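Local coordinates for protein geranyltranstransferase (Roseobacter denitrificans, PDB 4LLS) that probably catalyses the condensation of isopentenyl diphosphate with an allylic diphosphate, giving longer prenyl diphosphates such as farnesyl or geranylgeranyl diphosphate, at residues Arg195-Lys200 / Leu230-Gln235. Numbering follows the deposited sequence.
Sequences RLQQGK and LGLAFQ. With IPE (3-methylbut-3-enyl trihydrogen diphosphate), chain C; GST (geranyl S-thiolodiphosphate), chain D.
The flat amide of Gln-197 lies against helix 221-244, where it meets Gly-231 and Leu-232. Its OE1 rests 3.6 Å from the backbone N of Leu-232, and no hydrogen bond forms across the contact. NE2 touches a methyl, Leu-232 CD1, at 3.6 Å, and makes a weak hydrogen bond to the carbonyl O of Thr-194. The amide of Gln-235 is turned 35° from that of Gln-197. These two side chains run past each other in opposite directions, and Gln-197 CG packs on Gln-235 CB at 3.7 Å. The ring of Phe-234 has O1 of isopentenyl diphosphate at its edge, in plane, while diphosphate oxygen O2A approaches obliquely.

With CG anti to the backbone N (chi1 166°) and a bend at chi2, Gln-197 brings its amide to the glycine. An alanine here would probably leave a gap beside Gly-231 and deprive Leu-232 CD1 and Gln-235 CB of their packing partner.

Gln-235 is fixed by Thr-201 OG1 at OE1 and Asp-239 OD1 at NE2. Lys-200 NZ lies 3.5 Å from S1 of geranyl S-thiolodiphosphate and forms a salt bridge with Asp-178. The helix segments cross at 104°, with axes 10.0 Å apart. This buried crossing joins helices 190-215 and 221-244 of the mainly helical prenyl synthase fold, in the wall of the active site, where Phe-234 and Gln-235 line the isopentenyl diphosphate pocket and Lys-200 that of the allylic analogue.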
ATOM      1  N   ARG A 195      11.490  20.902   3.189  1.00 22.60           N
ATOM      2  CA  ARG A 195      11.821  19.489   3.378  1.00 23.36           C
ATOM      3  C   ARG A 195      10.572  18.631   3.549  1.00 21.41           C
ATOM      4  O   ARG A 195      10.466  17.549   2.997  1.00 22.94           O
ATOM      5  CB  ARG A 195      12.745  19.327   4.577  1.00 30.84           C
ATOM      6  CG  ARG A 195      12.516  18.040   5.350  1.00 44.90           C
ATOM      7  CD  ARG A 195      13.350  16.892   4.814  1.00 53.42           C
ATOM      8  NE  ARG A 195      13.330  15.764   5.746  1.00 69.29           N
ATOM      9  CZ  ARG A 195      13.897  15.781   6.951  1.00 65.39           C
ATOM     10  NH1 ARG A 195      14.570  16.849   7.356  1.00 73.86           N
ATOM     11  NH2 ARG A 195      13.791  14.730   7.754  1.00 60.59           N
ATOM     12  N   LEU A 196       9.620  19.154   4.287  1.00 20.76           N
ATOM     13  CA  LEU A 196       8.339  18.501   4.458  1.00 21.82           C
ATOM     14  C   LEU A 196       7.628  18.333   3.088  1.00 19.17           C
ATOM     15  O   LEU A 196       7.123  17.220   2.766  1.00 20.90           O
ATOM     16  CB  LEU A 196       7.515  19.367   5.393  1.00 27.63           C
ATOM     17  CG  LEU A 196       6.320  18.723   6.052  1.00 35.70           C
ATOM     18  CD1 LEU A 196       6.105  19.408   7.395  1.00 36.88           C
ATOM     19  CD2 LEU A 196       5.151  18.921   5.106  1.00 33.77           C
ATOM     20  N   GLN A 197       7.569  19.409   2.307  1.00 17.60           N
ATOM     21  CA  GLN A 197       6.907  19.413   0.970  1.00 16.22           C
ATOM     22  C   GLN A 197       7.563  18.319   0.089  1.00 17.75           C
ATOM     23  O   GLN A 197       6.887  17.592  -0.653  1.00 15.47           O
ATOM     24  CB  GLN A 197       7.070  20.774   0.283  1.00 20.57           C
ATOM     25  CG  GLN A 197       6.733  20.830  -1.221  1.00 21.01           C
ATOM     26  CD  GLN A 197       7.931  20.552  -2.129  1.00 22.91           C
ATOM     27  OE1 GLN A 197       7.769  19.924  -3.177  1.00 29.28           O
ATOM     28  NE2 GLN A 197       9.130  21.036  -1.736  1.00 24.56           N
ATOM     29  N   GLN A 198       8.884  18.262   0.103  1.00 16.65           N
ATOM     30  CA  GLN A 198       9.645  17.324  -0.737  1.00 16.52           C
ATOM     31  C   GLN A 198       9.169  15.886  -0.535  1.00 16.82           C
ATOM     32  O   GLN A 198       8.962  15.175  -1.493  1.00 17.29           O
ATOM     33  CB  GLN A 198      11.142  17.452  -0.455  1.00 20.31           C
ATOM     34  CG  GLN A 198      11.722  18.693  -1.086  1.00 25.86           C
ATOM     35  CD  GLN A 198      13.148  18.997  -0.653  1.00 34.16           C
ATOM     36  OE1 GLN A 198      13.733  18.285   0.162  1.00 46.65           O
ATOM     37  NE2 GLN A 198      13.733  20.036  -1.252  1.00 32.41           N
ATOM     38  N   GLY A 199       8.921  15.504   0.705  1.00 15.62           N
ATOM     39  CA  GLY A 199       8.339  14.187   1.028  1.00 17.17           C
ATOM     40  C   GLY A 199       6.853  14.126   0.723  1.00 17.24           C
ATOM     41  O   GLY A 199       6.392  13.249  -0.030  1.00 16.82           O
ATOM     42  N   LYS A 200       6.097  15.074   1.241  1.00 16.26           N
ATOM     43  CA  LYS A 200       4.654  14.954   1.320  1.00 16.82           C
ATOM     44  C   LYS A 200       3.996  15.043  -0.045  1.00 19.37           C
ATOM     45  O   LYS A 200       3.032  14.293  -0.325  1.00 21.19           O
ATOM     46  CB  LYS A 200       4.078  15.998   2.275  1.00 21.10           C
ATOM     47  CG  LYS A 200       2.627  15.746   2.586  1.00 26.45           C
ATOM     48  CD  LYS A 200       2.270  16.338   3.951  1.00 28.30           C
ATOM     49  CE  LYS A 200       0.836  16.837   4.031  1.00 34.71           C
ATOM     50  NZ  LYS A 200       0.665  18.320   4.099  1.00 31.00           N
ATOM     51  N   LEU A 230       8.698  21.733 -10.340  1.00 13.70           N
ATOM     52  CA  LEU A 230       7.271  21.603 -10.548  1.00 14.73           C
ATOM     53  C   LEU A 230       6.525  21.297  -9.258  1.00 14.08           C
ATOM     54  O   LEU A 230       5.444  21.825  -8.993  1.00 14.58           O
ATOM     55  CB  LEU A 230       6.980  20.531 -11.620  1.00 14.59           C
ATOM     56  CG  LEU A 230       5.526  20.450 -12.079  1.00 15.32           C
ATOM     57  CD1 LEU A 230       5.249  21.574 -13.057  1.00 18.87           C
ATOM     58  CD2 LEU A 230       5.211  19.112 -12.751  1.00 16.27           C
ATOM     59  N   GLY A 231       7.045  20.360  -8.496  1.00 14.04           N
ATOM     60  CA  GLY A 231       6.360  19.955  -7.274  1.00 14.70           C
ATOM     61  C   GLY A 231       6.286  21.101  -6.281  1.00 15.17           C
ATOM     62  O   GLY A 231       5.307  21.217  -5.562  1.00 14.05           O
ATOM     63  N   LEU A 232       7.367  21.864  -6.156  1.00 15.21           N
ATOM     64  CA  LEU A 232       7.355  22.980  -5.203  1.00 15.57           C
ATOM     65  C   LEU A 232       6.374  24.032  -5.695  1.00 15.47           C
ATOM     66  O   LEU A 232       5.584  24.564  -4.921  1.00 15.21           O
ATOM     67  CB  LEU A 232       8.751  23.569  -5.054  1.00 17.74           C
ATOM     68  CG  LEU A 232       8.837  24.746  -4.092  1.00 19.64           C
ATOM     69  CD1 LEU A 232       8.276  24.426  -2.723  1.00 21.61           C
ATOM     70  CD2 LEU A 232      10.306  25.149  -3.996  1.00 20.43           C
ATOM     71  N   ALA A 233       6.391  24.326  -6.991  1.00 13.93           N
ATOM     72  CA  ALA A 233       5.414  25.275  -7.539  1.00 14.19           C
ATOM     73  C   ALA A 233       3.986  24.793  -7.259  1.00 15.14           C
ATOM     74  O   ALA A 233       3.104  25.574  -6.894  1.00 14.71           O
ATOM     75  CB  ALA A 233       5.619  25.442  -9.048  1.00 16.44           C
ATOM     76  N   PHE A 234       3.746  23.510  -7.497  1.00 14.82           N
ATOM     77  CA  PHE A 234       2.451  22.910  -7.255  1.00 14.39           C
ATOM     78  C   PHE A 234       2.013  23.107  -5.782  1.00 14.07           C
ATOM     79  O   PHE A 234       0.858  23.443  -5.525  1.00 15.19           O
ATOM     80  CB  PHE A 234       2.503  21.419  -7.630  1.00 15.43           C
ATOM     81  CG  PHE A 234       1.290  20.628  -7.202  1.00 17.12           C
ATOM     82  CD1 PHE A 234       0.201  20.559  -8.012  1.00 19.37           C
ATOM     83  CD2 PHE A 234       1.219  20.109  -5.919  1.00 18.35           C
ATOM     84  CE1 PHE A 234      -0.942  19.892  -7.573  1.00 18.26           C
ATOM     85  CE2 PHE A 234       0.108  19.424  -5.489  1.00 19.53           C
ATOM     86  CZ  PHE A 234      -0.985  19.373  -6.315  1.00 17.77           C
ATOM     87  N   GLN A 235       2.899  22.844  -4.833  1.00 15.27           N
ATOM     88  CA  GLN A 235       2.533  22.968  -3.440  1.00 14.92           C
ATOM     89  C   GLN A 235       2.262  24.426  -3.083  1.00 15.41           C
ATOM     90  O   GLN A 235       1.339  24.689  -2.305  1.00 15.64           O
ATOM     91  CB  GLN A 235       3.580  22.345  -2.532  1.00 16.72           C
ATOM     92  CG  GLN A 235       3.096  22.290  -1.075  1.00 22.58           C
ATOM     93  CD  GLN A 235       1.818  21.476  -0.925  1.00 30.86           C
ATOM     94  OE1 GLN A 235       1.717  20.370  -1.478  1.00 32.50           O
ATOM     95  NE2 GLN A 235       0.774  22.081  -0.339  1.00 26.30           N
TER
HETATM   96  C1  IPE C 301      -4.214  17.323  -3.674  1.00 17.45           C
HETATM   97  O1  IPE C 301      -3.611  17.018  -4.947  1.00 12.82           O
HETATM   98  C2  IPE C 301      -3.286  16.828  -2.569  1.00 17.97           C
HETATM   99  C3  IPE C 301      -1.936  17.496  -2.650  1.00 19.84           C
HETATM  100  C4  IPE C 301      -0.815  16.790  -2.784  1.00 20.26           C
HETATM  101  C5  IPE C 301      -1.827  18.972  -2.422  1.00 20.36           C
HETATM  102  PA  IPE C 301      -4.311  17.513  -6.291  1.00 12.63           P
HETATM  103  O1A IPE C 301      -4.587  19.021  -6.209  1.00 13.55           O
HETATM  104  O2A IPE C 301      -3.460  17.062  -7.390  1.00 12.59           O
HETATM  105  O3A IPE C 301      -5.687  16.727  -6.329  1.00 12.38           O
HETATM  106  PB  IPE C 301      -6.627  16.036  -7.455  1.00 12.01           P
HETATM  107  O1B IPE C 301      -8.040  16.121  -6.898  1.00 12.75           O
HETATM  108  O2B IPE C 301      -6.469  16.817  -8.729  1.00 13.16           O
HETATM  109  O3B IPE C 301      -6.053  14.645  -7.580  1.00 12.79           O
HETATM  110  PA  GST D 302      -5.385  18.936   0.537  1.00 17.82           P
HETATM  111  O1A GST D 302      -5.838  18.567  -0.875  1.00 18.42           O
HETATM  112  O2A GST D 302      -5.346  20.432   0.820  1.00 21.18           O
HETATM  113  O3A GST D 302      -6.116  18.144   1.615  1.00 17.80           O
HETATM  114  O1B GST D 302      -3.879  18.424   0.596  1.00 18.15           O
HETATM  115  PB  GST D 302      -2.882  18.798   1.771  1.00 18.95           P
HETATM  116  O2B GST D 302      -2.359  20.164   1.692  1.00 17.75           O
HETATM  117  O3B GST D 302      -3.538  18.441   3.148  1.00 19.79           O
HETATM  118  S1  GST D 302      -1.360  17.583   1.377  1.00 22.91           S
HETATM  119  C1  GST D 302      -2.238  16.059   1.470  1.00 25.68           C
HETATM  120  C2  GST D 302      -1.360  14.904   1.889  1.00 31.48           C
HETATM  121  C3  GST D 302      -0.780  14.089   0.995  1.00 23.49           C
HETATM  122  C10 GST D 302      -0.879  14.339  -0.471  1.00 28.68           C
HETATM  123  C4  GST D 302       0.083  12.957   1.439  1.00 24.61           C
HETATM  124  C5  GST D 302      -0.634  12.221   2.579  1.00 28.82           C
HETATM  125  C6  GST D 302       0.174  11.061   3.062  1.00 29.17           C
HETATM  126  C7  GST D 302      -0.362   9.970   3.652  1.00 27.93           C
HETATM  127  C9  GST D 302      -1.824   9.717   3.947  1.00 21.06           C
HETATM  128  C8  GST D 302       0.641   8.919   4.010  1.00 35.73           C